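Local coordinates for protein beta-1,4-mannanase (Cryptopygus antarcticus, PDB 4OOZ) that hydrolyses internal beta-1,4-mannosidic linkages in mannans, galactomannans and glucomannans, releasing mainly short manno-oligosaccharides, at residues Glu183-Pro188 and Lys211-Lys216; His85-Val90 and Leu131-Leu136; Gln204-Gly209 and Gly241-Leu246. All coordinates share one frame; numbering follows the deposited sequence.

Contact 1: Glu183-Pro188 and Lys211-Lys216; sequences EGTLQP and KKFPMK. With BMA (beta-D-mannopyranose), chain D; BMA (beta-D-mannopyranose), chain B.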
loop_
_atom_site.group_PDB
_atom_site.type_symbol
_atom_site.label_atom_id
_atom_site.label_comp_id
_atom_site.label_asym_id
_atom_site.label_seq_id
_atom_site.Cartn_x
_atom_site.Cartn_y
_atom_site.Cartn_z
ATOM N N GLU A 183 -9.540 6.738 -5.169
ATOM C CA GLU A 183 -10.258 7.973 -5.454
ATOM C C GLU A 183 -9.907 8.494 -6.840
ATOM O O GLU A 183 -10.569 9.390 -7.363
ATOM C CB GLU A 183 -9.948 9.036 -4.395
ATOM C CG GLU A 183 -10.247 8.604 -2.966
ATOM C CD GLU A 183 -9.112 7.815 -2.337
ATOM O OE1 GLU A 183 -7.942 8.043 -2.713
ATOM O OE2 GLU A 183 -9.391 6.965 -1.466
ATOM N N GLY A 184 -8.855 7.929 -7.425
ATOM C CA GLY A 184 -8.454 8.286 -8.771
ATOM C C GLY A 184 -9.519 7.940 -9.790
ATOM O O GLY A 184 -9.772 8.698 -10.723
ATOM N N THR A 185 -10.150 6.788 -9.597
ATOM C CA THR A 185 -11.209 6.339 -10.487
ATOM C C THR A 185 -12.530 6.214 -9.740
ATOM O O THR A 185 -13.310 5.293 -9.979
ATOM C CB THR A 185 -10.859 4.994 -11.148
ATOM O OG1 THR A 185 -10.375 4.085 -10.153
ATOM C CG2 THR A 185 -9.785 5.196 -12.203
ATOM N N LEU A 186 -12.768 7.152 -8.831
ATOM C CA LEU A 186 -14.003 7.193 -8.062
ATOM C C LEU A 186 -15.070 7.988 -8.800
ATOM O O LEU A 186 -14.765 8.983 -9.453
ATOM C CB LEU A 186 -13.749 7.807 -6.679
ATOM C CG LEU A 186 -14.958 8.340 -5.904
ATOM C CD1 LEU A 186 -15.773 7.207 -5.294
ATOM C CD2 LEU A 186 -14.533 9.345 -4.842
ATOM N N GLN A 187 -16.315 7.535 -8.705
ATOM C CA GLN A 187 -17.446 8.300 -9.211
ATOM C C GLN A 187 -18.155 8.966 -8.037
ATOM O O GLN A 187 -19.027 8.363 -7.412
ATOM C CB GLN A 187 -18.411 7.404 -9.990
ATOM C CG GLN A 187 -19.380 8.166 -10.883
ATOM C CD GLN A 187 -20.277 7.247 -11.694
ATOM O OE1 GLN A 187 -21.111 6.528 -11.141
ATOM N NE2 GLN A 187 -20.107 7.266 -13.012
ATOM N N PRO A 188 -17.775 10.216 -7.728
ATOM C CA PRO A 188 -18.279 10.925 -6.548
ATOM C C PRO A 188 -19.780 11.176 -6.619
ATOM O O PRO A 188 -20.273 11.628 -7.650
ATOM C CB PRO A 188 -17.505 12.250 -6.574
ATOM C CG PRO A 188 -16.341 12.011 -7.488
ATOM C CD PRO A 188 -16.854 11.056 -8.509
ATOM N N LYS A 211 -14.210 8.933 -13.747
ATOM C CA LYS A 211 -15.175 8.545 -12.728
ATOM C C LYS A 211 -15.911 7.260 -13.083
ATOM O O LYS A 211 -16.992 7.294 -13.668
ATOM C CB LYS A 211 -16.163 9.686 -12.495
ATOM C CG LYS A 211 -15.498 10.909 -11.886
ATOM C CD LYS A 211 -16.307 12.172 -12.066
ATOM C CE LYS A 211 -15.531 13.363 -11.530
ATOM N NZ LYS A 211 -16.274 14.639 -11.691
ATOM N N LYS A 212 -15.321 6.129 -12.711
ATOM C CA LYS A 212 -15.859 4.822 -13.074
ATOM C C LYS A 212 -16.616 4.158 -11.928
ATOM O O LYS A 212 -17.744 3.702 -12.103
ATOM C CB LYS A 212 -14.735 3.893 -13.539
ATOM C CG LYS A 212 -13.716 4.548 -14.451
ATOM C CD LYS A 212 -12.681 3.547 -14.937
ATOM C CE LYS A 212 -11.545 4.255 -15.652
ATOM N NZ LYS A 212 -12.060 5.239 -16.638
ATOM N N PHE A 213 -15.988 4.101 -10.758
ATOM C CA PHE A 213 -16.526 3.330 -9.643
ATOM C C PHE A 213 -17.077 4.188 -8.510
ATOM O O PHE A 213 -16.336 4.938 -7.876
ATOM C CB PHE A 213 -15.449 2.402 -9.085
ATOM C CG PHE A 213 -14.672 1.677 -10.141
ATOM C CD1 PHE A 213 -15.250 0.643 -10.853
ATOM C CD2 PHE A 213 -13.362 2.026 -10.420
ATOM C CE1 PHE A 213 -14.539 -0.025 -11.822
ATOM C CE2 PHE A 213 -12.644 1.353 -11.394
ATOM C CZ PHE A 213 -13.236 0.328 -12.094
ATOM N N PRO A 214 -18.389 4.074 -8.251
ATOM C CA PRO A 214 -18.989 4.666 -7.053
ATOM C C PRO A 214 -18.392 4.047 -5.793
ATOM O O PRO A 214 -17.962 2.893 -5.839
ATOM C CB PRO A 214 -20.479 4.327 -7.195
ATOM C CG PRO A 214 -20.533 3.195 -8.173
ATOM C CD PRO A 214 -19.389 3.414 -9.106
ATOM N N MET A 215 -18.365 4.803 -4.698
ATOM C CA MET A 215 -17.697 4.377 -3.470
ATOM C C MET A 215 -18.158 3.002 -2.998
ATOM O O MET A 215 -17.354 2.201 -2.521
ATOM C CB MET A 215 -17.924 5.402 -2.358
ATOM C CG MET A 215 -16.963 5.264 -1.193
ATOM S SD MET A 215 -15.298 5.739 -1.689
ATOM C CE MET A 215 -14.337 4.460 -0.883
ATOM N N LYS A 216 -19.452 2.735 -3.137
ATOM C CA LYS A 216 -20.028 1.452 -2.744
ATOM C C LYS A 216 -19.317 0.275 -3.419
ATOM O O LYS A 216 -19.053 -0.749 -2.787
ATOM C CB LYS A 216 -21.524 1.434 -3.068
ATOM C CG LYS A 216 -22.225 0.133 -2.762
ATOM C CD LYS A 216 -23.592 0.375 -2.155
ATOM C CE LYS A 216 -24.370 1.442 -2.898
ATOM N NZ LYS A 216 -25.572 1.913 -2.132
HETATM C C1 BMA D . -21.673 1.395 -15.110
HETATM C C2 BMA D . -20.786 2.612 -15.456
HETATM C C3 BMA D . -21.206 3.857 -14.654
HETATM C C4 BMA D . -22.733 4.049 -14.636
HETATM C C5 BMA D . -23.387 2.756 -14.137
HETATM C C6 BMA D . -24.905 2.835 -14.057
HETATM O O2 BMA D . -20.908 2.948 -16.831
HETATM O O3 BMA D . -20.575 5.032 -15.150
HETATM O O4 BMA D . -23.075 5.128 -13.771
HETATM O O5 BMA D . -23.049 1.717 -15.061
HETATM O O6 BMA D . -25.347 1.924 -13.056
HETATM C C1 BMA B . -23.722 6.185 -14.507
HETATM C C2 BMA B . -24.878 6.757 -13.648
HETATM C C3 BMA B . -25.466 8.025 -14.284
HETATM C C4 BMA B . -24.365 8.988 -14.738
HETATM C C5 BMA B . -23.408 8.253 -15.679
HETATM C C6 BMA B . -22.299 9.143 -16.205
HETATM O O2 BMA B . -24.417 7.125 -12.356
HETATM O O3 BMA B . -26.355 8.691 -13.394
HETATM O O4 BMA B . -24.936 10.103 -15.407
HETATM O O5 BMA B . -22.807 7.179 -14.937
HETATM O O6 BMA B . -21.108 8.372 -16.270
#
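Q187 NE2 has three acceptors within bonding distance. It donates across the contact to K211 O over 3.2 Å, a weak bond with an N-H...O angle of only 125°. It also bonds O3 of the mannose in chain D at 3.1 Å, the one of the three that is not weak, and, weakly, O5 of the linked mannose in chain B. The amide thus bridges, partly through weak bonds, a sugar pair and the backbone of K211, and Q187 is an experimentally established substrate-binding residue. The contact lies in the loops after strand 173-180 of the (beta/alpha)8 barrel typical of glycosyl hydrolase family 5. Segment 183-188 is in the loop that leaves this strand. Segment 211-216 leads into helix 215-232, with P214 as its N-cap residue. The backbones meet in a single beta bridge at L186 and F213. F213 N gives a nearly straight bond of 3.0 Å to T185 O. K212 N reaches the same oxygen only weakly. In return Q187 N bonds F213 O at 2.7 Å. The chain of Q187 runs outward because CG is anti to the backbone N (chi1 -163°) and the next torsion is extended. Its aliphatic part crosses K211 at about a right angle. The stem of K211 also passes across P188, with CG 3.6 Å from P188 CD. T185 and F213 lie side by side, pointing the same way. T185 OG1 meets the edge of the phenyl ring in its plane and is hydrogen-bonded to G134 O. F146 stacks on the F213 ring. On the helix side, L186 CD1 touches M215 SD at 3.9 Å and lies 3.6 Å from M215 N.

Contact 2: His85-Val90 and Leu131-Leu136; sequences HVEGQV and LFNGAL
V86 and F132 form a parallel beta bridge between strands 79-86 and 126-133, neighbours in the (beta/alpha)8 barrel of this glycosyl hydrolase. Both backbone partners of V86 straddle F132. V86 N donates to L131 O over 2.9 Å. N133 N donates to V86 O over 3.1 Å and almost straight, at 173°. V86 O has a second donor, Q137 NE2, which also bonds N133 O. The chain turns a corner at H85, and G88 N bonds back to H85 O at 3.1 Å. E87 N is taken by Q89 OE1 at 2.9 Å, a donor standing above the amide plane. The carboxylate of E87 is satisfied at both oxygens: OE2 accepts from N138 N, and OE1 is paired with Y49 OH. Its stem crosses L136, with CG 3.8 Å from L136 O. The amide of N133 turns to the backbone that follows it. OD1 accepts from A135 N at 3.1 Å, which makes an Asx turn where the strand ends, and G134 N adds a weak bond. N180 ND2, from a substrate-binding residue, is a further donor to OD1. N133 ND2 has a weak bond with Y49 OH. The amide therefore links the end of strand 126-133 to the substrate-binding region. The aromatic part lies at the other end of the bridge. With CG anti to the carbonyl carbon (chi1 -60°), the CD2 corner of the H85 imidazole is brought to F132. The two rings meet obliquely, with planes at 52°, and the ring of Y155 meets both. H85 CD2 comes over one face of F132, 3.4 Å from CE1 and equally close to CZ.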
loop_
_atom_site.group_PDB
_atom_site.type_symbol
_atom_site.label_atom_id
_atom_site.label_comp_id
_atom_site.label_asym_id
_atom_site.label_seq_id
_atom_site.Cartn_x
_atom_site.Cartn_y
_atom_site.Cartn_z
ATOM N N HIS A 85 -0.173 -6.164 -9.923
ATOM C CA HIS A 85 -1.116 -6.268 -11.033
ATOM C C HIS A 85 -1.200 -4.971 -11.826
ATOM O O HIS A 85 -1.218 -4.985 -13.055
ATOM C CB HIS A 85 -2.512 -6.653 -10.535
ATOM C CG HIS A 85 -2.554 -7.964 -9.809
ATOM N ND1 HIS A 85 -1.566 -8.907 -9.923
ATOM C CD2 HIS A 85 -3.489 -8.482 -8.975
ATOM C CE1 HIS A 85 -1.877 -9.960 -9.179
ATOM N NE2 HIS A 85 -3.035 -9.727 -8.599
ATOM N N VAL A 86 -1.255 -3.859 -11.104
ATOM C CA VAL A 86 -1.340 -2.527 -11.694
ATOM C C VAL A 86 -2.557 -2.396 -12.614
ATOM O O VAL A 86 -3.676 -2.219 -12.139
ATOM C CB VAL A 86 -0.057 -2.170 -12.471
ATOM C CG1 VAL A 86 -0.037 -0.694 -12.792
ATOM C CG2 VAL A 86 1.170 -2.539 -11.656
ATOM N N GLU A 87 -2.349 -2.496 -13.923
ATOM C CA GLU A 87 -3.449 -2.290 -14.858
ATOM C C GLU A 87 -3.675 -3.475 -15.790
ATOM O O GLU A 87 -4.085 -3.303 -16.936
ATOM C CB GLU A 87 -3.219 -1.020 -15.679
ATOM C CG GLU A 87 -3.288 0.258 -14.858
ATOM C CD GLU A 87 -3.335 1.503 -15.722
ATOM O OE1 GLU A 87 -2.320 2.229 -15.782
ATOM O OE2 GLU A 87 -4.392 1.760 -16.337
ATOM N N GLY A 88 -3.411 -4.675 -15.290
ATOM C CA GLY A 88 -3.706 -5.888 -16.031
ATOM C C GLY A 88 -2.820 -6.135 -17.234
ATOM O O GLY A 88 -3.138 -6.973 -18.074
ATOM N N GLN A 89 -1.703 -5.419 -17.316
ATOM C CA GLN A 89 -0.804 -5.550 -18.456
ATOM C C GLN A 89 -0.148 -6.920 -18.495
ATOM O O GLN A 89 0.283 -7.376 -19.548
ATOM C CB GLN A 89 0.273 -4.467 -18.428
ATOM C CG GLN A 89 -0.260 -3.053 -18.315
ATOM C CD GLN A 89 -0.244 -2.536 -16.890
ATOM O OE1 GLN A 89 -0.491 -3.280 -15.939
ATOM N NE2 GLN A 89 0.065 -1.255 -16.733
ATOM N N VAL A 90 -0.063 -7.567 -17.339
ATOM C CA VAL A 90 0.525 -8.897 -17.223
ATOM C C VAL A 90 -0.241 -9.671 -16.154
ATOM O O VAL A 90 -0.261 -10.902 -16.143
ATOM C CB VAL A 90 2.038 -8.829 -16.856
ATOM C CG1 VAL A 90 2.594 -10.202 -16.527
ATOM C CG2 VAL A 90 2.846 -8.203 -17.976
ATOM N N LEU A 131 -1.561 -4.639 -5.102
ATOM C CA LEU A 131 -2.197 -5.411 -6.162
ATOM C C LEU A 131 -2.566 -4.526 -7.347
ATOM O O LEU A 131 -1.813 -4.425 -8.313
ATOM C CB LEU A 131 -3.438 -6.127 -5.628
ATOM C CG LEU A 131 -3.190 -7.060 -4.441
ATOM C CD1 LEU A 131 -4.480 -7.723 -3.986
ATOM C CD2 LEU A 131 -2.134 -8.098 -4.779
ATOM N N PHE A 132 -3.722 -3.880 -7.266
ATOM C CA PHE A 132 -4.220 -3.073 -8.372
ATOM C C PHE A 132 -3.973 -1.584 -8.185
ATOM O O PHE A 132 -3.934 -1.081 -7.064
ATOM C CB PHE A 132 -5.718 -3.309 -8.568
ATOM C CG PHE A 132 -6.082 -4.748 -8.776
ATOM C CD1 PHE A 132 -5.756 -5.394 -9.958
ATOM C CD2 PHE A 132 -6.760 -5.453 -7.799
ATOM C CE1 PHE A 132 -6.090 -6.718 -10.154
ATOM C CE2 PHE A 132 -7.098 -6.775 -7.989
ATOM C CZ PHE A 132 -6.762 -7.409 -9.168
ATOM N N ASN A 133 -3.810 -0.882 -9.300
ATOM C CA ASN A 133 -3.763 0.570 -9.285
ATOM C C ASN A 133 -5.186 1.118 -9.281
ATOM O O ASN A 133 -6.110 0.447 -9.737
ATOM C CB ASN A 133 -2.978 1.098 -10.485
ATOM C CG ASN A 133 -2.748 2.594 -10.422
ATOM O OD1 ASN A 133 -2.921 3.216 -9.375
ATOM N ND2 ASN A 133 -2.350 3.178 -11.543
ATOM N N GLY A 134 -5.370 2.324 -8.753
ATOM C CA GLY A 134 -6.686 2.935 -8.695
ATOM C C GLY A 134 -6.678 4.378 -9.160
ATOM O O GLY A 134 -7.722 4.934 -9.499
ATOM N N ALA A 135 -5.495 4.987 -9.161
ATOM C CA ALA A 135 -5.318 6.330 -9.705
ATOM C C ALA A 135 -5.746 6.314 -11.160
ATOM O O ALA A 135 -6.480 7.185 -11.627
ATOM C CB ALA A 135 -3.875 6.775 -9.578
ATOM N N LEU A 136 -5.256 5.300 -11.862
ATOM C CA LEU A 136 -5.633 5.016 -13.233
ATOM C C LEU A 136 -5.950 3.530 -13.327
ATOM O O LEU A 136 -5.280 2.715 -12.701
ATOM C CB LEU A 136 -4.500 5.390 -14.192
ATOM C CG LEU A 136 -3.883 6.795 -14.101
ATOM C CD1 LEU A 136 -2.667 6.895 -15.010
ATOM C CD2 LEU A 136 -4.880 7.909 -14.422
#

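Contact 3: Gln204-Gly209 and Gly241-Leu246; sequences QGAGWG and GSWSEL. With BMA (beta-D-mannopyranose), chain C; BMA (beta-D-mannopyranose), chain E; BMA (beta-D-mannopyranose), chain F.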
loop_
_atom_site.group_PDB
_atom_site.type_symbol
_atom_site.label_atom_id
_atom_site.label_comp_id
_atom_site.label_asym_id
_atom_site.label_seq_id
_atom_site.Cartn_x
_atom_site.Cartn_y
_atom_site.Cartn_z
ATOM N N GLN A 204 -12.603 18.505 -4.674
ATOM C CA GLN A 204 -11.265 18.315 -4.126
ATOM C C GLN A 204 -10.308 17.716 -5.154
ATOM O O GLN A 204 -9.100 17.657 -4.926
ATOM C CB GLN A 204 -11.322 17.425 -2.881
ATOM C CG GLN A 204 -12.372 17.835 -1.851
ATOM C CD GLN A 204 -11.991 19.074 -1.051
ATOM O OE1 GLN A 204 -11.108 19.840 -1.438
ATOM N NE2 GLN A 204 -12.661 19.269 0.078
ATOM N N GLY A 205 -10.854 17.268 -6.281
ATOM C CA GLY A 205 -10.038 16.767 -7.373
ATOM C C GLY A 205 -10.019 15.255 -7.514
ATOM O O GLY A 205 -9.104 14.696 -8.119
ATOM N N ALA A 206 -11.026 14.589 -6.960
ATOM C CA ALA A 206 -11.115 13.137 -7.067
ATOM C C ALA A 206 -11.728 12.731 -8.403
ATOM O O ALA A 206 -12.526 13.469 -8.983
ATOM C CB ALA A 206 -11.925 12.565 -5.915
ATOM N N GLY A 207 -11.348 11.554 -8.888
ATOM C CA GLY A 207 -11.828 11.069 -10.168
ATOM C C GLY A 207 -11.006 11.614 -11.320
ATOM O O GLY A 207 -11.502 11.758 -12.437
ATOM N N TRP A 208 -9.740 11.915 -11.048
ATOM C CA TRP A 208 -8.861 12.492 -12.058
ATOM C C TRP A 208 -8.459 11.452 -13.095
ATOM O O TRP A 208 -7.912 11.788 -14.145
ATOM C CB TRP A 208 -7.611 13.098 -11.407
ATOM C CG TRP A 208 -6.621 12.080 -10.932
ATOM C CD1 TRP A 208 -5.609 11.517 -11.656
ATOM C CD2 TRP A 208 -6.548 11.500 -9.626
ATOM N NE1 TRP A 208 -4.913 10.622 -10.883
ATOM C CE2 TRP A 208 -5.468 10.595 -9.631
ATOM C CE3 TRP A 208 -7.290 11.660 -8.454
ATOM C CZ2 TRP A 208 -5.113 9.853 -8.509
ATOM C CZ3 TRP A 208 -6.933 10.927 -7.341
ATOM C CH2 TRP A 208 -5.857 10.031 -7.378
ATOM N N GLY A 209 -8.722 10.187 -12.788
ATOM C CA GLY A 209 -8.425 9.103 -13.704
ATOM C C GLY A 209 -9.670 8.607 -14.411
ATOM O O GLY A 209 -9.636 7.594 -15.106
ATOM N N GLY A 241 -4.092 2.560 0.114
ATOM C CA GLY A 241 -3.313 3.787 0.102
ATOM C C GLY A 241 -4.020 4.906 -0.628
ATOM O O GLY A 241 -4.101 4.897 -1.849
ATOM N N SER A 242 -4.518 5.880 0.123
ATOM C CA SER A 242 -5.378 6.908 -0.448
ATOM C C SER A 242 -4.656 8.177 -0.870
ATOM O O SER A 242 -3.770 8.669 -0.174
ATOM C CB SER A 242 -6.478 7.286 0.548
ATOM O OG SER A 242 -7.310 6.181 0.851
ATOM N N TRP A 243 -5.048 8.684 -2.031
ATOM C CA TRP A 243 -4.850 10.082 -2.372
ATOM C C TRP A 243 -5.317 10.919 -1.188
ATOM O O TRP A 243 -6.420 10.714 -0.686
ATOM C CB TRP A 243 -5.627 10.416 -3.648
ATOM C CG TRP A 243 -6.192 11.799 -3.724
ATOM C CD1 TRP A 243 -5.640 12.885 -4.336
ATOM C CD2 TRP A 243 -7.437 12.239 -3.172
ATOM N NE1 TRP A 243 -6.468 13.973 -4.201
ATOM C CE2 TRP A 243 -7.575 13.600 -3.486
ATOM C CE3 TRP A 243 -8.447 11.608 -2.442
ATOM C CZ2 TRP A 243 -8.683 14.342 -3.093
ATOM C CZ3 TRP A 243 -9.534 12.343 -2.050
ATOM C CH2 TRP A 243 -9.650 13.695 -2.377
ATOM N N SER A 244 -4.450 11.803 -0.700
ATOM C CA SER A 244 -4.778 12.734 0.383
ATOM C C SER A 244 -5.345 12.075 1.643
ATOM O O SER A 244 -5.465 10.857 1.741
ATOM C CB SER A 244 -5.770 13.791 -0.105
ATOM O OG SER A 244 -7.092 13.286 -0.089
ATOM N N GLU A 245 -5.694 12.916 2.607
ATOM C CA GLU A 245 -6.134 12.470 3.918
ATOM C C GLU A 245 -7.636 12.630 4.063
ATOM O O GLU A 245 -8.225 12.199 5.053
ATOM C CB GLU A 245 -5.423 13.264 5.012
ATOM C CG GLU A 245 -5.644 14.767 4.910
ATOM C CD GLU A 245 -4.808 15.409 3.817
ATOM O OE1 GLU A 245 -3.860 14.755 3.333
ATOM O OE2 GLU A 245 -5.115 16.553 3.424
ATOM N N LEU A 246 -8.258 13.237 3.059
ATOM C CA LEU A 246 -9.677 13.575 3.123
ATOM C C LEU A 246 -10.547 12.335 3.136
ATOM O O LEU A 246 -11.772 12.431 3.247
ATOM C CB LEU A 246 -10.076 14.458 1.940
ATOM C CG LEU A 246 -9.051 15.435 1.354
ATOM C CD1 LEU A 246 -9.697 16.345 0.321
ATOM C CD2 LEU A 246 -8.361 16.258 2.434
HETATM C C1 BMA C . -6.220 18.682 -7.138
HETATM C C2 BMA C . -5.787 17.471 -6.276
HETATM C C3 BMA C . -5.041 16.417 -7.080
HETATM C C4 BMA C . -5.762 16.144 -8.416
HETATM C C5 BMA C . -5.812 17.460 -9.196
HETATM C C6 BMA C . -6.357 17.309 -10.610
HETATM O O2 BMA C . -6.929 16.822 -5.730
HETATM O O3 BMA C . -4.893 15.218 -6.321
HETATM O O4 BMA C . -5.278 15.027 -9.274
HETATM O O5 BMA C . -6.679 18.347 -8.449
HETATM O O6 BMA C . -7.739 17.649 -10.610
HETATM C C1 BMA E . -9.337 22.778 -6.174
HETATM C C2 BMA E . -9.584 22.015 -7.473
HETATM C C3 BMA E . -8.983 20.620 -7.350
HETATM C C4 BMA E . -7.531 20.633 -6.812
HETATM C C5 BMA E . -7.363 21.611 -5.614
HETATM C C6 BMA E . -5.909 21.850 -5.243
HETATM O O2 BMA E . -8.925 22.643 -8.563
HETATM O O3 BMA E . -9.030 19.924 -8.592
HETATM O O4 BMA E . -7.232 19.335 -6.354
HETATM O O5 BMA E . -7.965 22.883 -5.916
HETATM O O6 BMA E . -5.540 20.895 -4.258
HETATM C C1 BMA F . -3.980 14.365 -9.169
HETATM C C2 BMA F . -3.117 14.700 -10.398
HETATM C C3 BMA F . -1.909 13.775 -10.394
HETATM C C4 BMA F . -1.145 13.928 -9.076
HETATM C C5 BMA F . -2.072 13.552 -7.909
HETATM C C6 BMA F . -1.406 13.713 -6.553
HETATM O O2 BMA F . -2.618 16.023 -10.308
HETATM O O3 BMA F . -1.047 14.008 -11.501
HETATM O O4 BMA F . -0.003 13.095 -9.071
HETATM O O5 BMA F . -3.223 14.422 -7.950
HETATM O O6 BMA F . -1.964 12.758 -5.660
#
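The two backbones run well apart. The nearest alpha carbons are those of A206 and W243, 8.4 Å from each other, and no strand pairing joins the segments. G205 ends helix 201-204 in a Schellman motif with phi at 104°. The turn brings G205 CA within 3.5 Å of O2 of the mannose in chain C. Side chains bridge the gap. W208 and W243 slide past each other in opposite directions with their ring planes at 45°. W208 CZ3 comes over one face of W243, 3.8 Å from CG, while W208 CH2 packs on W243 CB. Both tryptophans are experimentally established substrate-binding residues. They lie in loops at the C-terminal ends of the strands of the (beta/alpha)8 barrel, where family 5 enzymes have their active-site cleft. Three linked mannoses, in chains E, C and F, pass by here. The glycosidic linkage from chain C to chain F lies against one face of the W208 indole. O4 of chain C and C1 of chain F are offset toward the rim, C1 at 3.8 Å above the plane. W208 also touches E181, probably the catalytic proton donor/acceptor. W243 works with its edge: NE1 bonds O2 of chain C at 3.3 Å and, more weakly, O3 of the same sugar. O6 of chain F lies at that ring's edge, in its plane. Beyond the indoles, Q204 bends at chi2 (-74°), and its chain crosses L246 obliquely, with CB 3.7 Å from L246 CD1.

Contact 2 closes before the others begin; contacts 1 and 3 alternate along the chain, in the order 183-188, 204-209, 211-216, 241-246. Contact 2 joins two barrel strands. Contact 1 and segment 204-209 lie in the long connection from strand 173-180 into helix 215-232; segment 241-246 follows strand 238-241. The centres of contacts 1 and 3 are about 10 Å apart, and contact 2 is about 15 and 17 Å from them. Probable backbone bonds E183 O to G207 N and G184 O to G209 N join contacts 1 and 3. A135 packs on W208, linking contact 2 to contact 3. The loops carrying substrate-binding Q187 and W208 are thus tied together beyond the barrel strands.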